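Local coordinates for protein precorrin-6Y C5,15-methyltransferase (Decarboxylating) (Geobacter metallireducens, PDB 3E05) that probably methylates, with S-adenosyl-L-methionine, and decarboxylates a precorrin in cobalamin biosynthesis, this chain being the C-terminal domain of the enzyme, at residues D[142-145]-D[146-149]. Residues are numbered along the deposited sequence; the frame is centred on the assembly and turned at random.
Sequences AVTL and DTLT
The backbone of T144 turns the chain from strand 137-142 of a class I S-adenosylmethionine-dependent methyltransferase fold into helix 145-157, and the first helical hydrogen bonds follow at once, from L148 N to T144 O and from T149 N to L145 O (2.8 Å). Here the N-cap principle is worked out with a threonine. With chi1 at 68°, T144 OG1 lies between its own backbone N and carbonyl carbon, a rotation that points the hydroxyl at the amides at the start of the helix. There it accepts a fairly straight bond from T147 N (3.2 Å, 158°), an amide of the first turn that has no preceding helical carbonyl to meet. The T147 hydroxyl donates to the same oxygen, OG1 to OG1 at 3.1 Å, so two donors grip one acceptor. Were T144 an alanine, T147 N and the T147 hydroxyl would probably lose their shared acceptor and the helix start be held less firmly. A142 CB packs against T147 CG2 at 3.8 Å and also approaches L148 CB, so the last residue of strand 137-142 packs on the first turn of the helix; A142 and L148 both continue this packing onto I190 of strand 180-193. L145 CD1 comes within 4.4 Å of L148 CD2, and these two leucines meet L148 and L145 of a third subunit, where T149 OG1 hydrogen-bonds T149 OG1 of that third subunit. The chemistry thus divides the labour: the T144 hydroxyl and the carbonyls of T144 and L145 take up the amides of T147, L148 and T149, while apolar groups join the helix start to the sheet and to the subunit interface.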
loop_
_atom_site.group_PDB
_atom_site.type_symbol
_atom_site.label_atom_id
_atom_site.label_comp_id
_atom_site.label_asym_id
_atom_site.label_seq_id
_atom_site.Cartn_x
_atom_site.Cartn_y
_atom_site.Cartn_z
ATOM N N ALA D 142 14.828 -4.337 -4.637
ATOM C CA ALA D 142 15.331 -2.962 -4.586
ATOM C C ALA D 142 14.493 -2.162 -3.607
ATOM O O ALA D 142 13.270 -2.262 -3.642
ATOM C CB ALA D 142 15.264 -2.345 -5.946
ATOM N N VAL D 143 15.132 -1.335 -2.779
ATOM C CA VAL D 143 14.388 -0.427 -1.887
ATOM C C VAL D 143 14.643 1.071 -2.191
ATOM O O VAL D 143 13.908 1.952 -1.750
ATOM C CB VAL D 143 14.608 -0.802 -0.380
ATOM C CG1 VAL D 143 15.961 -0.352 0.122
ATOM C CG2 VAL D 143 13.508 -0.219 0.503
ATOM N N THR D 144 15.687 1.346 -2.964
ATOM C CA THR D 144 15.960 2.705 -3.379
ATOM C C THR D 144 15.548 2.869 -4.830
ATOM O O THR D 144 15.448 1.890 -5.575
ATOM C CB THR D 144 17.451 3.074 -3.227
ATOM O OG1 THR D 144 18.218 2.335 -4.172
ATOM C CG2 THR D 144 17.962 2.816 -1.813
ATOM N N LEU D 145 15.312 4.118 -5.222
ATOM C CA LEU D 145 14.926 4.448 -6.575
ATOM C C LEU D 145 16.074 4.243 -7.572
ATOM O O LEU D 145 15.848 3.738 -8.678
ATOM C CB LEU D 145 14.432 5.898 -6.608
ATOM C CG LEU D 145 13.883 6.479 -7.900
ATOM C CD1 LEU D 145 12.727 5.623 -8.410
ATOM C CD2 LEU D 145 13.457 7.925 -7.651
ATOM N N ASP D 146 17.291 4.628 -7.184
ATOM C CA ASP D 146 18.481 4.396 -8.028
ATOM C C ASP D 146 18.666 2.918 -8.387
ATOM O O ASP D 146 18.879 2.577 -9.549
ATOM C CB ASP D 146 19.761 4.939 -7.372
ATOM C CG ASP D 146 20.973 4.859 -8.301
ATOM O OD1 ASP D 146 20.991 5.579 -9.327
ATOM O OD2 ASP D 146 21.902 4.072 -8.006
ATOM N N THR D 147 18.552 2.045 -7.391
ATOM C CA THR D 147 18.720 0.611 -7.634
ATOM C C THR D 147 17.621 0.129 -8.559
ATOM O O THR D 147 17.914 -0.516 -9.551
ATOM C CB THR D 147 18.807 -0.193 -6.332
ATOM O OG1 THR D 147 19.969 0.235 -5.610
ATOM C CG2 THR D 147 18.921 -1.692 -6.610
ATOM N N LEU D 148 16.374 0.505 -8.267
ATOM C CA LEU D 148 15.228 0.149 -9.113
ATOM C C LEU D 148 15.396 0.599 -10.578
ATOM O O LEU D 148 15.169 -0.192 -11.495
ATOM C CB LEU D 148 13.921 0.689 -8.508
ATOM C CG LEU D 148 12.631 0.624 -9.342
ATOM C CD1 LEU D 148 12.246 -0.816 -9.696
ATOM C CD2 LEU D 148 11.480 1.381 -8.652
ATOM N N THR D 149 15.802 1.857 -10.773
ATOM C CA THR D 149 15.988 2.467 -12.094
ATOM C C THR D 149 17.078 1.775 -12.899
ATOM O O THR D 149 16.862 1.382 -14.051
ATOM C CB THR D 149 16.358 3.973 -11.942
ATOM O OG1 THR D 149 15.183 4.704 -11.570
ATOM C CG2 THR D 149 16.925 4.568 -13.223
#